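Local atomic coordinates of fatty acyl CoA synthetase FADD13 (FATTY-ACYL-CoA SYNTHETASE) (Mycobacterium tuberculosis, PDB entry 3R44), a protein that belongs to the ANL superfamily of AMP-binding enzymes, pairing a large N-terminal region with a smaller C-terminal domain. Residues 86-90 / 91-95; 314-317 / 318-322; 426-429 / 430-434. One frame throughout, in Å; residues are numbered along the deposited sequence.

Contact 1: residues 86-90 / 91-95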
ATOM      1  N   TYR A  86       0.079  18.045  -4.724  1.00 12.07           N
ATOM      2  CA  TYR A  86      -0.829  18.822  -5.544  1.00 12.05           C
ATOM      3  C   TYR A  86      -0.137  19.916  -6.371  1.00 13.75           C
ATOM      4  O   TYR A  86      -0.508  20.146  -7.529  1.00 13.53           O
ATOM      5  CB  TYR A  86      -1.926  19.444  -4.720  1.00 13.02           C
ATOM      6  CG  TYR A  86      -3.016  18.482  -4.297  1.00 10.12           C
ATOM      7  CD1 TYR A  86      -3.781  17.800  -5.261  1.00 14.05           C
ATOM      8  CD2 TYR A  86      -3.323  18.285  -2.959  1.00 15.77           C
ATOM      9  CE1 TYR A  86      -4.858  16.934  -4.868  1.00 14.70           C
ATOM     10  CE2 TYR A  86      -4.355  17.451  -2.579  1.00 14.91           C
ATOM     11  CZ  TYR A  86      -5.099  16.762  -3.537  1.00 17.22           C
ATOM     12  OH  TYR A  86      -6.142  15.954  -3.199  1.00 15.20           O
ATOM     13  N   GLY A  87       0.815  20.616  -5.757  1.00 13.64           N
ATOM     14  CA  GLY A  87       1.586  21.643  -6.412  1.00 15.56           C
ATOM     15  C   GLY A  87       2.360  21.060  -7.576  1.00 14.82           C
ATOM     16  O   GLY A  87       2.335  21.573  -8.702  1.00 14.60           O
ATOM     17  N   ALA A  88       3.066  19.948  -7.337  1.00 14.69           N
ATOM     18  CA  ALA A  88       3.749  19.246  -8.440  1.00 15.04           C
ATOM     19  C   ALA A  88       2.780  18.825  -9.563  1.00 13.95           C
ATOM     20  O   ALA A  88       3.113  19.005 -10.758  1.00 12.98           O
ATOM     21  CB  ALA A  88       4.526  17.994  -7.923  1.00 14.36           C
ATOM     22  N   ALA A  89       1.620  18.282  -9.179  1.00 12.21           N
ATOM     23  CA  ALA A  89       0.560  17.907 -10.141  1.00 11.65           C
ATOM     24  C   ALA A  89       0.170  19.077 -11.078  1.00 11.99           C
ATOM     25  O   ALA A  89       0.102  18.932 -12.303  1.00 13.08           O
ATOM     26  CB  ALA A  89      -0.674  17.333  -9.399  1.00 11.37           C
ATOM     27  N   LYS A  90      -0.036  20.262 -10.510  1.00 12.73           N
ATOM     28  CA  LYS A  90      -0.391  21.444 -11.293  1.00 13.66           C
ATOM     29  C   LYS A  90       0.695  21.821 -12.290  1.00 14.14           C
ATOM     30  O   LYS A  90       0.383  22.338 -13.358  1.00 15.68           O
ATOM     31  CB  LYS A  90      -0.664  22.641 -10.394  1.00 14.45           C
ATOM     32  CG  LYS A  90      -1.941  22.453  -9.524  1.00 16.20           C
ATOM     33  CD  LYS A  90      -2.071  23.689  -8.607  1.00 21.40           C
ATOM     34  CE  LYS A  90      -3.127  23.495  -7.540  1.00 23.10           C
ATOM     35  NZ  LYS A  90      -4.263  24.224  -7.969  1.00 18.75           N
ATOM     36  N   LEU A  91       1.957  21.584 -11.933  1.00 14.19           N
ATOM     37  CA  LEU A  91       3.107  21.849 -12.822  1.00 15.69           C
ATOM     38  C   LEU A  91       3.460  20.776 -13.830  1.00 15.98           C
ATOM     39  O   LEU A  91       4.298  21.018 -14.732  1.00 15.67           O
ATOM     40  CB  LEU A  91       4.368  22.097 -11.962  1.00 17.54           C
ATOM     41  CG  LEU A  91       4.351  23.287 -11.012  1.00 18.19           C
ATOM     42  CD1 LEU A  91       5.619  23.289 -10.177  1.00 14.25           C
ATOM     43  CD2 LEU A  91       4.252  24.589 -11.782  1.00 20.43           C
ATOM     44  N   GLY A  92       2.858  19.604 -13.726  1.00 14.55           N
ATOM     45  CA  GLY A  92       3.191  18.462 -14.581  1.00 14.51           C
ATOM     46  C   GLY A  92       4.475  17.779 -14.114  1.00 14.97           C
ATOM     47  O   GLY A  92       5.071  16.965 -14.828  1.00 17.55           O
ATOM     48  N   ALA A  93       4.894  18.124 -12.910  1.00 14.20           N
ATOM     49  CA  ALA A  93       5.989  17.457 -12.212  1.00 15.26           C
ATOM     50  C   ALA A  93       5.599  16.112 -11.596  1.00 14.35           C
ATOM     51  O   ALA A  93       4.424  15.757 -11.460  1.00 14.51           O
ATOM     52  CB  ALA A  93       6.688  18.427 -11.126  1.00 14.10           C
ATOM     53  N   VAL A  94       6.612  15.364 -11.188  1.00 14.19           N
ATOM     54  CA  VAL A  94       6.443  14.001 -10.795  1.00 14.35           C
ATOM     55  C   VAL A  94       6.956  13.826  -9.355  1.00 13.84           C
ATOM     56  O   VAL A  94       8.143  14.031  -9.060  1.00 14.87           O
ATOM     57  CB  VAL A  94       7.157  13.085 -11.768  1.00 13.90           C
ATOM     58  CG1 VAL A  94       6.996  11.603 -11.369  1.00 14.16           C
ATOM     59  CG2 VAL A  94       6.649  13.323 -13.222  1.00 14.46           C
ATOM     60  N   ALA A  95       6.039  13.546  -8.456  1.00 13.08           N
ATOM     61  CA  ALA A  95       6.393  13.369  -7.078  1.00 12.71           C
ATOM     62  C   ALA A  95       6.952  11.979  -6.868  1.00 11.77           C
ATOM     63  O   ALA A  95       6.491  11.019  -7.460  1.00 14.17           O
ATOM     64  CB  ALA A  95       5.158  13.599  -6.147  1.00 12.61           C
TER
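Gly-87 O receives Leu-91 N at 3.3 Å, an ordinary helical bond near the end of helix 79-91. Leu-91 turns its side chain back along the helix (chi1 -62°, CG beside its own backbone N), which brings CG to 3.5 Å from Gly-87 O; its apolar branches also pack on Leu-60 and Thr-61 of helix 46-62. Ala-88 is next. Its carbonyl O takes Ala-93 N at 2.9 Å, and its methyl meets that of Ala-93, CB to CB 3.9 Å. Two alanines suit this buried corner, because short side chains allow the returning chain to pass close to the helix. Ala-89 O accepts Gly-92 N at 3.2 Å, with the donor above the carbonyl plane, and also takes a hydrogen bond from Asn-17. Lys-90 sends its long chain away from the turn, where NZ forms a salt bridge with Glu-162 and a hydrogen bond with Asn-50; a buried ammonium needs such partners. Gly-92 has a positive phi of 78°, a backbone shape that favours glycine. Together, the bonds from Ala-93 and Gly-92 form a Schellman motif, ending the helix of a beta-alpha-beta unit as the chain enters strand 94-97.

Contact 2: residues 314-317 / 318-322; sequences GYAL and TESCG
The carboxylate of Glu-319 and the carbonyl group of Leu-317 are the flat groups here. Glu-319 presents OE1 to the leucine, 3.7 Å from Leu-317 CB and 4.0 Å from Leu-317 CD1, the two side chains passing at a slant. A bend at chi2 (96°) folds the glutamate back far enough for this, while OE2 is hydrogen-bonded to the hydroxyl of Tyr-376. Over a face of the Leu-317 carbonyl stands Ser-320 N, 3.1 Å from Leu-317 O and 64° out of the carbonyl plane. The same oxygen takes a weak bond from Gly-322 N.

Ser-320 turns its hydroxyl back to the strand end: OG lies between its own backbone N and carbonyl carbon (chi1 74°), and accepts Leu-317 N at 3.0 Å in a fairly straight bond. OG is also hydrogen-bonded to Gly-323 O, so this one small polar side chain ties both ends of the loop. The small methyl of Ala-316 packs closely on the backbone of Gly-322, Ala-316 CB to Gly-322 C 3.2 Å. Gly-322 has the positive phi that glycine readily adopts, which suits it to this place.

The sequence fits the A5 signature of the ANL family. The loop connects antiparallel strands 310-316 and 324-327 of the large mixed sheet. Leu-317 rests on Phe-392 and Thr-394 of strand 391-394, Thr-318 on Met-176 and Thr-178 of strand 172-178, and the far end of the loop is hydrogen-bonded to Thr-227 of helix 223-235 and Trp-202 of helix 192-205.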
ATOM      1  N   GLY A 314      -9.592  -5.170   1.563  1.00 16.92           N
ATOM      2  CA  GLY A 314      -9.348  -5.430   0.158  1.00 17.80           C
ATOM      3  C   GLY A 314      -7.965  -5.863  -0.208  1.00 18.31           C
ATOM      4  O   GLY A 314      -7.126  -6.151   0.661  1.00 20.23           O
ATOM      5  N   TYR A 315      -7.711  -5.831  -1.506  1.00 16.31           N
ATOM      6  CA  TYR A 315      -6.477  -6.204  -2.078  1.00 15.70           C
ATOM      7  C   TYR A 315      -6.081  -5.147  -3.101  1.00 15.56           C
ATOM      8  O   TYR A 315      -6.905  -4.779  -3.974  1.00 13.76           O
ATOM      9  CB  TYR A 315      -6.649  -7.519  -2.784  1.00 16.07           C
ATOM     10  CG  TYR A 315      -5.499  -7.919  -3.677  1.00 16.31           C
ATOM     11  CD1 TYR A 315      -4.293  -8.373  -3.131  1.00 17.61           C
ATOM     12  CD2 TYR A 315      -5.617  -7.843  -5.059  1.00 15.49           C
ATOM     13  CE1 TYR A 315      -3.262  -8.815  -3.943  1.00 17.91           C
ATOM     14  CE2 TYR A 315      -4.578  -8.250  -5.877  1.00 18.15           C
ATOM     15  CZ  TYR A 315      -3.402  -8.720  -5.311  1.00 20.70           C
ATOM     16  OH  TYR A 315      -2.388  -9.110  -6.158  1.00 23.27           O
ATOM     17  N   ALA A 316      -4.829  -4.686  -2.995  1.00 15.41           N
ATOM     18  CA  ALA A 316      -4.283  -3.718  -3.977  1.00 15.94           C
ATOM     19  C   ALA A 316      -2.775  -3.845  -3.944  1.00 16.76           C
ATOM     20  O   ALA A 316      -2.244  -4.487  -3.023  1.00 19.11           O
ATOM     21  CB  ALA A 316      -4.712  -2.315  -3.600  1.00 17.37           C
ATOM     22  N   LEU A 317      -2.096  -3.198  -4.886  1.00 17.00           N
ATOM     23  CA  LEU A 317      -0.652  -3.258  -5.014  1.00 17.18           C
ATOM     24  C   LEU A 317      -0.250  -1.847  -5.285  1.00 14.02           C
ATOM     25  O   LEU A 317      -1.059  -1.072  -5.763  1.00 12.77           O
ATOM     26  CB  LEU A 317      -0.242  -4.101  -6.220  1.00 19.09           C
ATOM     27  CG  LEU A 317      -0.583  -5.574  -6.282  1.00 24.30           C
ATOM     28  CD1 LEU A 317       0.275  -6.192  -7.416  1.00 26.88           C
ATOM     29  CD2 LEU A 317      -0.247  -6.222  -4.941  1.00 28.35           C
ATOM     30  N   THR A 318       1.012  -1.531  -5.132  1.00 13.80           N
ATOM     31  CA  THR A 318       1.541  -0.295  -5.704  1.00 14.00           C
ATOM     32  C   THR A 318       1.214  -0.088  -7.188  1.00 13.12           C
ATOM     33  O   THR A 318       0.783   0.996  -7.571  1.00 12.05           O
ATOM     34  CB  THR A 318       3.057  -0.182  -5.402  1.00 15.75           C
ATOM     35  OG1 THR A 318       3.216  -0.315  -3.977  1.00 18.69           O
ATOM     36  CG2 THR A 318       3.612   1.162  -5.836  1.00 14.97           C
ATOM     37  N   GLU A 319       1.352  -1.144  -7.981  1.00 12.41           N
ATOM     38  CA  GLU A 319       1.089  -1.131  -9.422  1.00 13.73           C
ATOM     39  C   GLU A 319      -0.365  -0.829  -9.773  1.00 13.86           C
ATOM     40  O   GLU A 319      -0.656  -0.438 -10.890  1.00 14.14           O
ATOM     41  CB  GLU A 319       1.505  -2.461 -10.029  1.00 14.27           C
ATOM     42  CG  GLU A 319       3.026  -2.633 -10.087  1.00 15.49           C
ATOM     43  CD  GLU A 319       3.605  -3.421  -8.897  1.00 18.96           C
ATOM     44  OE1 GLU A 319       3.062  -3.330  -7.737  1.00 17.87           O
ATOM     45  OE2 GLU A 319       4.683  -4.054  -9.112  1.00 19.78           O
ATOM     46  N   SER A 320      -1.278  -1.074  -8.839  1.00 12.73           N
ATOM     47  CA  SER A 320      -2.711  -0.775  -9.050  1.00 13.70           C
ATOM     48  C   SER A 320      -3.194   0.483  -8.356  1.00 14.47           C
ATOM     49  O   SER A 320      -4.390   0.734  -8.238  1.00 14.23           O
ATOM     50  CB  SER A 320      -3.547  -1.976  -8.662  1.00 13.96           C
ATOM     51  OG  SER A 320      -3.582  -2.094  -7.277  1.00 14.55           O
ATOM     52  N   CYS A 321      -2.243   1.306  -7.928  1.00 15.53           N
ATOM     53  CA  CYS A 321      -2.507   2.589  -7.273  1.00 15.46           C
ATOM     54  C   CYS A 321      -3.394   2.476  -6.080  1.00 16.49           C
ATOM     55  O   CYS A 321      -4.222   3.370  -5.836  1.00 15.73           O
ATOM     56  CB  CYS A 321      -3.164   3.582  -8.229  1.00 15.30           C
ATOM     57  SG  CYS A 321      -2.731   5.276  -7.954  1.00 17.67           S
ATOM     58  N   GLY A 322      -3.296   1.345  -5.408  1.00 16.28           N
ATOM     59  CA  GLY A 322      -4.139   1.100  -4.259  1.00 16.97           C
ATOM     60  C   GLY A 322      -5.557   0.656  -4.550  1.00 17.54           C
ATOM     61  O   GLY A 322      -6.365   0.603  -3.637  1.00 20.27           O
TER

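Contact 3: residues 426-429 / 430-434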
ATOM      1  N   ALA A 426       1.911 -21.837  -0.610  1.00 23.92           N
ATOM      2  CA  ALA A 426       0.530 -22.265  -0.357  1.00 26.02           C
ATOM      3  C   ALA A 426       0.236 -23.586  -1.032  1.00 26.87           C
ATOM      4  O   ALA A 426      -0.548 -24.367  -0.533  1.00 26.98           O
ATOM      5  CB  ALA A 426      -0.517 -21.203  -0.826  1.00 27.76           C
ATOM      6  N   GLU A 427       0.911 -23.846  -2.147  1.00 27.04           N
ATOM      7  CA  GLU A 427       0.695 -25.082  -2.915  1.00 29.52           C
ATOM      8  C   GLU A 427       1.083 -26.288  -2.050  1.00 27.71           C
ATOM      9  O   GLU A 427       0.385 -27.307  -2.016  1.00 28.50           O
ATOM     10  CB  GLU A 427       1.527 -25.058  -4.208  1.00 30.98           C
ATOM     11  CG  GLU A 427       1.326 -23.798  -5.064  1.00 34.51           C
ATOM     12  CD  GLU A 427       2.137 -23.837  -6.388  1.00 40.21           C
ATOM     13  OE1 GLU A 427       1.710 -24.612  -7.290  1.00 39.94           O
ATOM     14  OE2 GLU A 427       3.171 -23.105  -6.521  1.00 37.01           O
ATOM     15  N   ILE A 428       2.155 -26.111  -1.292  1.00 24.85           N
ATOM     16  CA  ILE A 428       2.685 -27.142  -0.394  1.00 23.41           C
ATOM     17  C   ILE A 428       1.893 -27.115   0.921  1.00 23.43           C
ATOM     18  O   ILE A 428       1.413 -28.160   1.409  1.00 22.89           O
ATOM     19  CB  ILE A 428       4.192 -26.958  -0.152  1.00 22.11           C
ATOM     20  CG1 ILE A 428       4.958 -27.040  -1.482  1.00 23.83           C
ATOM     21  CG2 ILE A 428       4.689 -27.990   0.879  1.00 20.95           C
ATOM     22  CD1 ILE A 428       6.445 -26.553  -1.388  1.00 22.22           C
ATOM     23  N   GLU A 429       1.744 -25.933   1.498  1.00 22.30           N
ATOM     24  CA  GLU A 429       1.003 -25.833   2.757  1.00 23.86           C
ATOM     25  C   GLU A 429      -0.393 -26.482   2.697  1.00 26.06           C
ATOM     26  O   GLU A 429      -0.811 -27.206   3.616  1.00 26.29           O
ATOM     27  CB  GLU A 429       0.878 -24.380   3.176  1.00 23.91           C
ATOM     28  CG  GLU A 429       2.165 -23.726   3.609  1.00 24.27           C
ATOM     29  CD  GLU A 429       2.102 -22.216   3.555  1.00 24.45           C
ATOM     30  OE1 GLU A 429       1.054 -21.691   3.104  1.00 24.90           O
ATOM     31  OE2 GLU A 429       3.079 -21.540   3.983  1.00 23.20           O
ATOM     32  N   SER A 430      -1.128 -26.248   1.613  1.00 27.77           N
ATOM     33  CA  SER A 430      -2.493 -26.794   1.492  1.00 31.03           C
ATOM     34  C   SER A 430      -2.533 -28.320   1.356  1.00 31.53           C
ATOM     35  O   SER A 430      -3.570 -28.900   1.564  1.00 33.46           O
ATOM     36  CB  SER A 430      -3.270 -26.168   0.325  1.00 33.16           C
ATOM     37  OG  SER A 430      -2.606 -26.416  -0.906  1.00 35.40           O
ATOM     38  N   VAL A 431      -1.417 -28.954   1.002  1.00 29.13           N
ATOM     39  CA  VAL A 431      -1.330 -30.417   0.930  1.00 29.91           C
ATOM     40  C   VAL A 431      -0.969 -31.007   2.308  1.00 28.91           C
ATOM     41  O   VAL A 431      -1.605 -31.945   2.803  1.00 30.75           O
ATOM     42  CB  VAL A 431      -0.307 -30.828  -0.154  1.00 29.22           C
ATOM     43  CG1 VAL A 431      -0.014 -32.321  -0.090  1.00 32.61           C
ATOM     44  CG2 VAL A 431      -0.860 -30.443  -1.551  1.00 33.71           C
ATOM     45  N   ILE A 432       0.061 -30.429   2.916  1.00 25.24           N
ATOM     46  CA  ILE A 432       0.539 -30.877   4.197  1.00 23.93           C
ATOM     47  C   ILE A 432      -0.441 -30.676   5.337  1.00 25.04           C
ATOM     48  O   ILE A 432      -0.491 -31.514   6.236  1.00 27.14           O
ATOM     49  CB  ILE A 432       1.917 -30.182   4.546  1.00 21.39           C
ATOM     50  CG1 ILE A 432       2.944 -30.545   3.481  1.00 21.16           C
ATOM     51  CG2 ILE A 432       2.371 -30.584   5.958  1.00 19.90           C
ATOM     52  CD1 ILE A 432       4.327 -29.908   3.671  1.00 20.65           C
ATOM     53  N   ILE A 433      -1.221 -29.601   5.320  1.00 26.37           N
ATOM     54  CA  ILE A 433      -2.236 -29.373   6.369  1.00 28.72           C
ATOM     55  C   ILE A 433      -3.227 -30.533   6.400  1.00 32.30           C
ATOM     56  O   ILE A 433      -3.813 -30.813   7.445  1.00 35.15           O
ATOM     57  CB  ILE A 433      -2.975 -28.007   6.214  1.00 29.47           C
ATOM     58  CG1 ILE A 433      -3.763 -27.622   7.499  1.00 31.52           C
ATOM     59  CG2 ILE A 433      -3.906 -28.033   5.003  1.00 30.79           C
ATOM     60  CD1 ILE A 433      -2.888 -27.369   8.727  1.00 26.83           C
ATOM     61  N   GLY A 434      -3.382 -31.225   5.271  1.00 34.01           N
ATOM     62  CA  GLY A 434      -4.197 -32.439   5.194  1.00 36.90           C
ATOM     63  C   GLY A 434      -3.701 -33.704   5.874  1.00 37.31           C
ATOM     64  O   GLY A 434      -4.514 -34.608   6.169  1.00 38.86           O
TER
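Ile-432 reaches back along the helix to Ile-428, one turn earlier. Its CB stands 3.8 Å from Ile-428 O; CG1 is nearer still to that oxygen and begins to meet the methyl CG2 of Ile-428; at the tip, CD1 comes to 3.4 Å from Ile-428 CG2, tighter than usual for two carbons. The two side chains lie alongside each other and point the same way. Both carry CG1 beside the backbone N, and in Ile-428 this sets CG2 anti to that nitrogen, next to the carbonyl carbon and facing the following turn. Beneath them, Ile-428 O receives Ile-432 N at 3.0 Å in a nearly linear bond, and also Val-431 N, which sits above the carbonyl plane.

Ser-430, on an exposed part of the helix, folds its hydroxyl onto the backbone. With chi1 at 60°, OG donates to Ala-426 O at 2.9 Å, and Ser-430 N donates to the same oxygen. Glu-429 OE2 is engaged elsewhere, in a salt bridge with Lys-504 and a hydrogen bond from Val-443 N.

Branched aliphatic residues suit the buried side, where Ile-428 and Ile-432 pack on strands 438-448 and 454-461, and Ile-432 also on helix 468-478. The chemistry thus makes helix 425-432 amphipathic: hydrophobic packing holds it against the strands and the helix of the same C-terminal domain, while a serine can return its hydroxyl to a helical carbonyl that is already bonded.

How the contacts relate
Contacts 1 and 2 both belong to the large N-terminal region, their centres 22 Å apart and nearest atoms about 10 Å. They share supports: helix 223-235 packs on Tyr-86 of contact 1 and bonds to contact 2 through Thr-227, and strand 172-178 borders both. A bound histidine lies about 9 Å from the side chain of Ala-89 and about 11 Å from that of Cys-321. Asn-17, which bonds to contact 1, lines its pocket. Contact 3 belongs to the C-terminal domain, its centre 27 Å from that of contact 2 and 48 Å from that of contact 1, which lies on the opposite side of the chain's centre. None of the three touches another.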